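Local structure of long form salivary protein D7L1 (Culex quinquefasciatus, 6V4C) at residues K156-D161 against S184-R189; C167-H172 against P178-H183; I259-E264 against K287-E292. The protein sequesters adenine nucleotides and nucleosides, ATP and ADP most tightly, to block platelet aggregation and haemostasis in the vertebrate host while the female mosquito feeds. All coordinates share one frame; numbering follows the deposited sequence.

Contact 1: K156-D161 against S184-R189; sequences KQFYQD and SNCTTR
Two residues before Cys186, which meets Gln157 and Phe158, the carbonyl oxygen of Ser184 is gripped twice: Thr188 N donates to Ser184 O at 2.9 Å, and Thr188 OG1 reaches the same oxygen at 2.6 Å from the other face of the carbonyl plane. The second bond ties the threonine hydroxyl back onto its own helix. One residue on, Arg189 NE donates a hydrogen bond of 3.1 Å to Asn185 OD1, with the oxygen in the guanidinium plane, which probably stiffens this turn.

Across the gap the contact is small and carries no hydrogen bond. Phe158 presents its ring edge to Cys186, with CE2 3.9 Å from Cys186 CB, while Gln157 CB lies over the centre of one face of the same ring. The extended Gln157 chain brings NE2 to 4.0 Å from Cys186 SG, although this amide nitrogen donates a hydrogen bond to Phe153 O. With SG anti to the backbone N (chi1 -177°), the cysteine turns its sulfur toward helix 150-158, where it is bonded to Cys154. Ring edge and amide thus flank the Cys154-Cys186 bridge between helices 150-158 and 179-190, an inter-helix disulfide characteristic of the all-helical odorant-binding protein fold of the PBP/GOBP family.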
loop_
_atom_site.group_PDB
_atom_site.type_symbol
_atom_site.label_atom_id
_atom_site.label_comp_id
_atom_site.label_asym_id
_atom_site.label_seq_id
_atom_site.Cartn_x
_atom_site.Cartn_y
_atom_site.Cartn_z
ATOM N N LYS A 156 -1.706 18.044 6.217
ATOM C CA LYS A 156 -2.824 18.748 6.834
ATOM C C LYS A 156 -2.870 18.552 8.343
ATOM O O LYS A 156 -3.526 19.335 9.039
ATOM C CB LYS A 156 -4.146 18.298 6.206
ATOM C CG LYS A 156 -4.329 18.736 4.765
ATOM C CD LYS A 156 -5.545 18.077 4.137
ATOM C CE LYS A 156 -6.827 18.462 4.858
ATOM N NZ LYS A 156 -8.020 17.799 4.254
ATOM N N GLN A 157 -2.189 17.530 8.863
ATOM C CA GLN A 157 -2.202 17.288 10.301
ATOM C C GLN A 157 -1.200 18.165 11.036
ATOM O O GLN A 157 -1.395 18.460 12.220
ATOM C CB GLN A 157 -1.893 15.820 10.592
ATOM C CG GLN A 157 -2.821 14.827 9.916
ATOM C CD GLN A 157 -2.411 13.391 10.184
ATOM O OE1 GLN A 157 -2.045 13.035 11.304
ATOM N NE2 GLN A 157 -2.456 12.560 9.150
ATOM N N PHE A 158 -0.131 18.588 10.361
ATOM C CA PHE A 158 0.975 19.264 11.020
ATOM C C PHE A 158 1.239 20.678 10.533
ATOM O O PHE A 158 1.881 21.445 11.259
ATOM C CB PHE A 158 2.267 18.443 10.884
ATOM C CG PHE A 158 2.109 17.002 11.280
ATOM C CD1 PHE A 158 1.794 16.662 12.586
ATOM C CD2 PHE A 158 2.267 15.992 10.349
ATOM C CE1 PHE A 158 1.640 15.337 12.956
ATOM C CE2 PHE A 158 2.118 14.666 10.712
ATOM C CZ PHE A 158 1.804 14.338 12.018
ATOM N N TYR A 159 0.768 21.052 9.345
ATOM C CA TYR A 159 1.077 22.351 8.774
ATOM C C TYR A 159 -0.198 23.094 8.408
ATOM O O TYR A 159 -1.190 22.494 7.982
ATOM C CB TYR A 159 1.927 22.219 7.506
ATOM C CG TYR A 159 3.303 21.649 7.735
ATOM C CD1 TYR A 159 4.314 22.427 8.283
ATOM C CD2 TYR A 159 3.594 20.336 7.397
ATOM C CE1 TYR A 159 5.578 21.911 8.491
ATOM C CE2 TYR A 159 4.854 19.809 7.601
ATOM C CZ TYR A 159 5.843 20.601 8.149
ATOM O OH TYR A 159 7.099 20.080 8.356
ATOM N N GLN A 160 -0.156 24.413 8.575
ATOM C CA GLN A 160 -1.175 25.274 8.000
ATOM C C GLN A 160 -0.881 25.473 6.522
ATOM O O GLN A 160 0.279 25.597 6.119
ATOM C CB GLN A 160 -1.177 26.635 8.693
ATOM C CG GLN A 160 -1.694 26.610 10.116
ATOM C CD GLN A 160 -2.121 27.984 10.594
ATOM O OE1 GLN A 160 -1.586 28.510 11.570
ATOM N NE2 GLN A 160 -3.093 28.574 9.904
ATOM N N ASP A 161 -1.939 25.488 5.715
ATOM C CA ASP A 161 -1.786 25.709 4.285
ATOM C C ASP A 161 -1.040 27.011 4.035
ATOM O O ASP A 161 -1.367 28.050 4.610
ATOM C CB ASP A 161 -3.163 25.763 3.621
ATOM C CG ASP A 161 -3.838 24.407 3.564
ATOM O OD1 ASP A 161 -3.269 23.433 4.100
ATOM O OD2 ASP A 161 -4.936 24.314 2.975
ATOM N N SER A 184 7.494 13.650 8.525
ATOM C CA SER A 184 8.251 12.607 7.840
ATOM C C SER A 184 8.019 11.234 8.461
ATOM O O SER A 184 8.109 10.220 7.760
ATOM C CB SER A 184 9.739 12.960 7.784
ATOM O OG SER A 184 10.259 13.209 9.078
ATOM N N ASN A 185 7.714 11.173 9.759
ATOM C CA ASN A 185 7.291 9.902 10.338
ATOM C C ASN A 185 5.984 9.429 9.711
ATOM O O ASN A 185 5.832 8.246 9.379
ATOM C CB ASN A 185 7.149 10.034 11.856
ATOM C CG ASN A 185 6.648 8.758 12.508
ATOM O OD1 ASN A 185 7.377 7.769 12.603
ATOM N ND2 ASN A 185 5.404 8.775 12.968
ATOM N N CYS A 186 5.036 10.347 9.527
ATOM C CA CYS A 186 3.756 9.994 8.924
ATOM C C CYS A 186 3.929 9.540 7.479
ATOM O O CYS A 186 3.335 8.537 7.062
ATOM C CB CYS A 186 2.811 11.194 9.017
ATOM S SG CYS A 186 1.122 10.960 8.390
ATOM N N THR A 187 4.752 10.249 6.701
ATOM C CA THR A 187 4.856 9.947 5.276
ATOM C C THR A 187 5.735 8.728 5.011
ATOM O O THR A 187 5.421 7.916 4.133
ATOM C CB THR A 187 5.352 11.171 4.500
ATOM O OG1 THR A 187 6.634 11.575 4.995
ATOM C CG2 THR A 187 4.373 12.335 4.650
ATOM N N THR A 188 6.840 8.587 5.749
ATOM C CA THR A 188 7.689 7.410 5.589
ATOM C C THR A 188 6.930 6.136 5.946
ATOM O O THR A 188 7.080 5.104 5.279
ATOM C CB THR A 188 8.952 7.555 6.447
ATOM O OG1 THR A 188 9.604 8.790 6.128
ATOM C CG2 THR A 188 9.916 6.416 6.190
ATOM N N ARG A 189 6.101 6.188 6.990
ATOM C CA ARG A 189 5.257 5.041 7.313
ATOM C C ARG A 189 4.143 4.867 6.284
ATOM O O ARG A 189 3.805 3.737 5.913
ATOM C CB ARG A 189 4.684 5.176 8.725
ATOM C CG ARG A 189 5.728 5.041 9.834
ATOM C CD ARG A 189 5.129 5.312 11.208
ATOM N NE ARG A 189 6.073 5.020 12.287
ATOM C CZ ARG A 189 6.164 3.848 12.909
ATOM N NH1 ARG A 189 5.367 2.846 12.565
ATOM N NH2 ARG A 189 7.054 3.675 13.877
#

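Contact 2: C167-H172 against P178-H183; sequences CNVRKH and PKFIKH. With ZN (zinc ion), chain L.
Helices 164-172 and 179-190 follow one another in the chain, and this contact packs the two together on either side of a short loop, with Val169 of the first set against Phe180 and His183 of the second. The alpha carbons of Val169 and Phe180 are 8.4 Å apart, near enough for the valine's two methyl groups to span the interface. Each methyl has a principal partner. CG2 sits 3.7 Å from Phe180 CD1, approaching the phenyl ring obliquely, and CG1 lies 3.8 Å from His183 CE1, again at a slant to the ring. CG1 also comes to 4.1 Å from Phe180 CE1, so the fork of the valine straddles the place where the two rings adjoin.

Spaced three residues apart, the two rings lie on one side of the helix, and their like torsions (CG anti to the backbone N, chi1 -168° for Phe180 and -176° for His183) swing both toward Val169. They meet each other as well, Phe180 CE1 lying at the edge of the imidazole, in its plane. Tyr159 packs on the same group, its ring edge-to-face with that of His183, and Tyr240 meets Phe180 edge-to-face.

At the end of helix 164-172, His172 ND1 binds a zinc ion at 2.1 Å, a site that Glu249 OE2 shares. The aliphatic part of Lys171 covers one face of this imidazole, with CG 3.6 Å above the ring plane. No hydrogen bond crosses between the segments: one valine meets two aromatic rings through van der Waals contact, which implies that shape and dispersion join the helices here, while the zinc bond of His172 lies apart from that interface.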
loop_
_atom_site.group_PDB
_atom_site.type_symbol
_atom_site.label_atom_id
_atom_site.label_comp_id
_atom_site.label_asym_id
_atom_site.label_seq_id
_atom_site.Cartn_x
_atom_site.Cartn_y
_atom_site.Cartn_z
ATOM N N CYS A 167 5.717 25.067 2.598
ATOM C CA CYS A 167 6.092 25.252 1.201
ATOM C C CYS A 167 7.536 24.843 0.941
ATOM O O CYS A 167 7.871 24.463 -0.186
ATOM C CB CYS A 167 5.817 26.686 0.758
ATOM S SG CYS A 167 4.083 27.159 0.936
ATOM N N ASN A 168 8.397 24.901 1.960
ATOM C CA ASN A 168 9.739 24.344 1.813
ATOM C C ASN A 168 9.690 22.833 1.642
ATOM O O ASN A 168 10.462 22.267 0.857
ATOM C CB ASN A 168 10.615 24.732 3.004
ATOM C CG ASN A 168 11.078 26.174 2.943
ATOM O OD1 ASN A 168 11.087 26.791 1.878
ATOM N ND2 ASN A 168 11.473 26.718 4.091
ATOM N N VAL A 169 8.792 22.160 2.367
ATOM C CA VAL A 169 8.606 20.722 2.186
ATOM C C VAL A 169 8.162 20.424 0.759
ATOM O O VAL A 169 8.660 19.494 0.116
ATOM C CB VAL A 169 7.604 20.170 3.216
ATOM C CG1 VAL A 169 7.307 18.701 2.939
ATOM C CG2 VAL A 169 8.134 20.350 4.626
ATOM N N ARG A 170 7.216 21.216 0.249
ATOM C CA ARG A 170 6.757 21.035 -1.126
ATOM C C ARG A 170 7.882 21.290 -2.120
ATOM O O ARG A 170 8.027 20.561 -3.108
ATOM C CB ARG A 170 5.588 21.980 -1.406
ATOM C CG ARG A 170 4.298 21.650 -0.668
ATOM C CD ARG A 170 3.716 20.340 -1.159
ATOM N NE ARG A 170 3.794 20.232 -2.613
ATOM C CZ ARG A 170 3.730 19.083 -3.278
ATOM N NH1 ARG A 170 3.585 17.944 -2.618
ATOM N NH2 ARG A 170 3.825 19.073 -4.601
ATOM N N LYS A 171 8.693 22.318 -1.869
ATOM C CA LYS A 171 9.676 22.775 -2.845
ATOM C C LYS A 171 10.926 21.902 -2.853
ATOM O O LYS A 171 11.447 21.573 -3.924
ATOM C CB LYS A 171 10.040 24.228 -2.540
ATOM C CG LYS A 171 10.772 24.973 -3.643
ATOM C CD LYS A 171 10.878 26.453 -3.297
ATOM C CE LYS A 171 11.447 27.264 -4.448
ATOM N NZ LYS A 171 11.218 28.723 -4.247
ATOM N N HIS A 172 11.420 21.515 -1.678
ATOM C CA HIS A 172 12.687 20.809 -1.576
ATOM C C HIS A 172 12.578 19.422 -0.963
ATOM O O HIS A 172 13.597 18.728 -0.868
ATOM C CB HIS A 172 13.698 21.651 -0.787
ATOM C CG HIS A 172 13.755 23.085 -1.217
ATOM N ND1 HIS A 172 14.366 23.490 -2.384
ATOM C CD2 HIS A 172 13.276 24.209 -0.634
ATOM C CE1 HIS A 172 14.262 24.802 -2.502
ATOM N NE2 HIS A 172 13.601 25.263 -1.454
ATOM N N PRO A 178 10.725 21.991 13.412
ATOM C CA PRO A 178 10.439 20.867 14.320
ATOM C C PRO A 178 9.245 20.011 13.925
ATOM O O PRO A 178 9.182 18.848 14.334
ATOM C CB PRO A 178 10.211 21.556 15.675
ATOM C CG PRO A 178 9.819 22.954 15.324
ATOM C CD PRO A 178 10.620 23.289 14.101
ATOM N N LYS A 179 8.295 20.549 13.150
ATOM C CA LYS A 179 7.135 19.768 12.739
ATOM C C LYS A 179 7.488 18.682 11.731
ATOM O O LYS A 179 6.709 17.739 11.561
ATOM C CB LYS A 179 6.065 20.678 12.131
ATOM C CG LYS A 179 5.454 21.686 13.085
ATOM C CD LYS A 179 4.702 22.752 12.298
ATOM C CE LYS A 179 3.728 23.521 13.170
ATOM N NZ LYS A 179 2.986 24.539 12.375
ATOM N N PHE A 180 8.635 18.794 11.056
ATOM C CA PHE A 180 8.986 17.823 10.025
ATOM C C PHE A 180 9.303 16.448 10.597
ATOM O O PHE A 180 9.246 15.456 9.861
ATOM C CB PHE A 180 10.144 18.330 9.162
ATOM C CG PHE A 180 10.364 17.517 7.914
ATOM C CD1 PHE A 180 9.532 17.671 6.817
ATOM C CD2 PHE A 180 11.394 16.592 7.845
ATOM C CE1 PHE A 180 9.726 16.922 5.667
ATOM C CE2 PHE A 180 11.595 15.837 6.698
ATOM C CZ PHE A 180 10.759 16.003 5.608
ATOM N N ILE A 181 9.632 16.358 11.887
ATOM C CA ILE A 181 9.835 15.048 12.497
ATOM C C ILE A 181 8.532 14.256 12.501
ATOM O O ILE A 181 8.500 13.077 12.132
ATOM C CB ILE A 181 10.446 15.192 13.903
ATOM C CG1 ILE A 181 11.865 15.762 13.801
ATOM C CG2 ILE A 181 10.460 13.855 14.617
ATOM C CD1 ILE A 181 12.565 15.918 15.133
ATOM N N LYS A 182 7.432 14.902 12.892
ATOM C CA LYS A 182 6.134 14.234 12.859
ATOM C C LYS A 182 5.684 13.975 11.427
ATOM O O LYS A 182 5.110 12.920 11.132
ATOM C CB LYS A 182 5.082 15.081 13.574
ATOM C CG LYS A 182 5.304 15.291 15.059
ATOM C CD LYS A 182 4.149 16.100 15.639
ATOM C CE LYS A 182 4.471 16.671 17.008
ATOM N NZ LYS A 182 3.388 17.589 17.465
ATOM N N HIS A 183 5.923 14.933 10.530
ATOM C CA HIS A 183 5.440 14.809 9.159
ATOM C C HIS A 183 6.164 13.692 8.417
ATOM O O HIS A 183 5.531 12.866 7.751
ATOM C CB HIS A 183 5.590 16.145 8.427
ATOM C CG HIS A 183 5.031 16.140 7.039
ATOM N ND1 HIS A 183 5.822 16.267 5.917
ATOM C CD2 HIS A 183 3.759 16.022 6.588
ATOM C CE1 HIS A 183 5.063 16.229 4.837
ATOM N NE2 HIS A 183 3.806 16.080 5.217
HETATM ZN ZN ZN L . 15.640 22.402 -3.645
#

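Contact 3: I259-E264 against K287-E292; sequences IEVRSE and KALDSE. With ADP (adenosine-5'-diphosphate), chain B.
This is a buried helix-helix contact between the end of helix 249-263, next to the ADP pocket, and the end of helix 279-292, and Leu289 is its central residue. The leucine points into a group formed by Glu260, Val261 and Glu264. Its CD1 lies over the flat face of the Glu260 carboxylate, 3.6 Å from Glu260 CD, and rests more loosely against Val261 CG2. On that same face Leu289 CD2 sits nearer Glu260 OE2. Leu289 CD2 is also 3.7 Å from Glu264 OE2, the Glu264 chain running alongside the leucine, the two pointing opposite ways.

Methyl groups give the buried carboxylate of Glu260 no polar partner; Arg170 supplies a salt bridge to OE1 and Ser149 a hydrogen bond to OE2. A water within hydrogen-bonding distance of both Glu264 OE2 (2.7 Å) and Glu292 OE1 (2.8 Å) lies between the two acids. Glu264 OE2 and Glu292 OE1 are 4.8 Å apart, and the water probably eases their like charges. Ser263 OG turns back onto Glu260 O, while Ser263 O comes within 3.5 Å of ADP C2. The helix end that receives Leu289 thus borders the adenine directly, with helix 150-158 packed alongside through Phe151 on Glu260 and Arg152 on Glu292.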
loop_
_atom_site.group_PDB
_atom_site.type_symbol
_atom_site.label_atom_id
_atom_site.label_comp_id
_atom_site.label_asym_id
_atom_site.label_seq_id
_atom_site.Cartn_x
_atom_site.Cartn_y
_atom_site.Cartn_z
ATOM N N ILE A 259 5.673 8.732 -6.280
ATOM C CA ILE A 259 4.986 8.084 -5.164
ATOM C C ILE A 259 3.746 8.875 -4.769
ATOM O O ILE A 259 2.660 8.311 -4.588
ATOM C CB ILE A 259 5.941 7.895 -3.970
ATOM C CG1 ILE A 259 6.985 6.817 -4.272
ATOM C CG2 ILE A 259 5.151 7.550 -2.715
ATOM C CD1 ILE A 259 8.100 6.728 -3.238
ATOM N N GLU A 260 3.889 10.196 -4.637
ATOM C CA GLU A 260 2.762 11.027 -4.218
ATOM C C GLU A 260 1.596 10.911 -5.188
ATOM O O GLU A 260 0.446 10.721 -4.773
ATOM C CB GLU A 260 3.195 12.486 -4.085
ATOM C CG GLU A 260 2.041 13.388 -3.700
ATOM C CD GLU A 260 2.475 14.727 -3.151
ATOM O OE1 GLU A 260 3.615 15.156 -3.430
ATOM O OE2 GLU A 260 1.666 15.348 -2.432
ATOM N N VAL A 261 1.871 11.029 -6.491
ATOM C CA VAL A 261 0.809 10.939 -7.490
ATOM C C VAL A 261 0.101 9.591 -7.408
ATOM O O VAL A 261 -1.132 9.514 -7.474
ATOM C CB VAL A 261 1.362 11.222 -8.901
ATOM C CG1 VAL A 261 0.366 10.784 -9.964
ATOM C CG2 VAL A 261 1.678 12.698 -9.056
ATOM N N ARG A 262 0.866 8.510 -7.252
ATOM C CA ARG A 262 0.270 7.180 -7.201
ATOM C C ARG A 262 -0.499 6.930 -5.909
ATOM O O ARG A 262 -1.393 6.077 -5.892
ATOM C CB ARG A 262 1.354 6.114 -7.372
ATOM C CG ARG A 262 2.051 6.138 -8.725
ATOM C CD ARG A 262 3.514 5.722 -8.594
ATOM N NE ARG A 262 3.667 4.380 -8.050
ATOM C CZ ARG A 262 4.759 3.943 -7.429
ATOM N NH1 ARG A 262 5.803 4.748 -7.251
ATOM N NH2 ARG A 262 4.801 2.699 -6.973
ATOM N N SER A 263 -0.180 7.655 -4.835
ATOM C CA SER A 263 -0.800 7.407 -3.538
ATOM C C SER A 263 -2.247 7.870 -3.472
ATOM O O SER A 263 -2.952 7.492 -2.531
ATOM C CB SER A 263 0.008 8.061 -2.410
ATOM O OG SER A 263 -0.166 9.472 -2.386
ATOM N N GLU A 264 -2.707 8.677 -4.430
ATOM C CA GLU A 264 -4.111 9.075 -4.432
ATOM C C GLU A 264 -5.019 7.917 -4.824
ATOM O O GLU A 264 -6.177 7.866 -4.398
ATOM C CB GLU A 264 -4.323 10.275 -5.356
ATOM C CG GLU A 264 -3.598 11.531 -4.902
ATOM C CD GLU A 264 -4.082 12.777 -5.622
ATOM O OE1 GLU A 264 -4.894 12.643 -6.561
ATOM O OE2 GLU A 264 -3.657 13.890 -5.245
ATOM N N LYS A 287 2.764 20.739 -9.857
ATOM C CA LYS A 287 2.225 22.090 -9.714
ATOM C C LYS A 287 0.842 22.076 -9.074
ATOM O O LYS A 287 0.547 22.907 -8.207
ATOM C CB LYS A 287 2.182 22.795 -11.070
ATOM C CG LYS A 287 3.479 23.503 -11.452
ATOM N N ALA A 288 -0.023 21.145 -9.491
ATOM C CA ALA A 288 -1.367 21.087 -8.925
ATOM C C ALA A 288 -1.326 20.727 -7.445
ATOM O O ALA A 288 -2.138 21.221 -6.654
ATOM C CB ALA A 288 -2.228 20.095 -9.708
ATOM N N LEU A 289 -0.378 19.870 -7.051
ATOM C CA LEU A 289 -0.243 19.505 -5.642
ATOM C C LEU A 289 0.303 20.666 -4.818
ATOM O O LEU A 289 -0.078 20.838 -3.652
ATOM C CB LEU A 289 0.643 18.266 -5.502
ATOM C CG LEU A 289 0.017 16.944 -5.948
ATOM C CD1 LEU A 289 1.086 15.912 -6.264
ATOM C CD2 LEU A 289 -0.927 16.423 -4.872
ATOM N N ASP A 290 1.202 21.464 -5.397
ATOM C CA ASP A 290 1.635 22.697 -4.742
ATOM C C ASP A 290 0.444 23.616 -4.495
ATOM O O ASP A 290 0.284 24.171 -3.402
ATOM C CB ASP A 290 2.665 23.424 -5.612
ATOM C CG ASP A 290 3.989 22.683 -5.723
ATOM O OD1 ASP A 290 4.276 21.807 -4.881
ATOM O OD2 ASP A 290 4.752 22.998 -6.660
ATOM N N SER A 291 -0.398 23.791 -5.515
ATOM C CA SER A 291 -1.557 24.667 -5.393
ATOM C C SER A 291 -2.534 24.148 -4.347
ATOM O O SER A 291 -3.116 24.930 -3.588
ATOM C CB SER A 291 -2.245 24.792 -6.750
ATOM O OG SER A 291 -3.446 25.535 -6.641
ATOM N N GLU A 292 -2.725 22.828 -4.301
ATOM C CA GLU A 292 -3.586 22.220 -3.291
ATOM C C GLU A 292 -3.117 22.565 -1.883
ATOM O O GLU A 292 -3.937 22.776 -0.981
ATOM C CB GLU A 292 -3.596 20.707 -3.500
ATOM C CG GLU A 292 -4.465 19.921 -2.544
ATOM C CD GLU A 292 -4.391 18.430 -2.812
ATOM O OE1 GLU A 292 -3.306 17.839 -2.616
ATOM O OE2 GLU A 292 -5.411 17.851 -3.235
HETATM P PB ADP B . -14.249 2.017 -7.096
HETATM O O1B ADP B . -15.364 2.738 -6.731
HETATM O O2B ADP B . -14.260 1.568 -8.436
HETATM O O3B ADP B . -14.015 0.973 -6.239
HETATM P PA ADP B . -12.117 3.450 -8.457
HETATM O O1A ADP B . -12.401 4.724 -9.181
HETATM O O2A ADP B . -12.107 2.375 -9.376
HETATM O O3A ADP B . -13.132 3.139 -7.336
HETATM O "O5'" ADP B . -10.957 3.265 -7.486
HETATM C "C5'" ADP B . -10.789 2.095 -6.717
HETATM C "C4'" ADP B . -9.356 1.913 -6.272
HETATM O "O4'" ADP B . -9.082 2.617 -5.088
HETATM C "C3'" ADP B . -8.934 0.539 -5.806
HETATM O "O3'" ADP B . -8.562 -0.292 -6.857
HETATM C "C2'" ADP B . -7.823 0.772 -4.786
HETATM O "O2'" ADP B . -6.602 0.531 -5.345
HETATM C "C1'" ADP B . -7.872 2.249 -4.576
HETATM N N9 ADP B . -7.831 2.674 -3.212
HETATM C C8 ADP B . -8.671 2.284 -2.271
HETATM N N7 ADP B . -8.475 2.828 -1.143
HETATM C C5 ADP B . -7.420 3.636 -1.327
HETATM C C6 ADP B . -6.717 4.501 -0.496
HETATM N N6 ADP B . -6.972 4.693 0.751
HETATM N N1 ADP B . -5.703 5.158 -1.002
HETATM C C2 ADP B . -5.399 4.970 -2.248
HETATM N N3 ADP B . -5.985 4.219 -3.108
HETATM C C4 ADP B . -7.006 3.559 -2.611
HETATM O O HOH W 1 -3.809 15.048 -2.849
#

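How the contacts relate
Contacts 1 and 2 are neighbours, their centres 8 Å apart, and share helix 179-190. Along the chain contact 2 is nested within the loop that contact 1 closes, and Phe158 packs against Lys182 and His183, so helices 150-158, 164-172 and 179-190 form one continuous cluster in the second PBP/GOBP-family region of the chain. Contact 3 follows later in sequence, about 14 Å from contact 1 and 15 Å from contact 2 between centres. Arg170 joins it to contact 2: besides its bridge to Glu260, its NH2 forms a salt bridge of 2.8 Å with Asp290 OD1. One arginine thereby ties helix 164-172 to both helices of contact 3, 249-263, which runs to the ADP pocket, and 279-292.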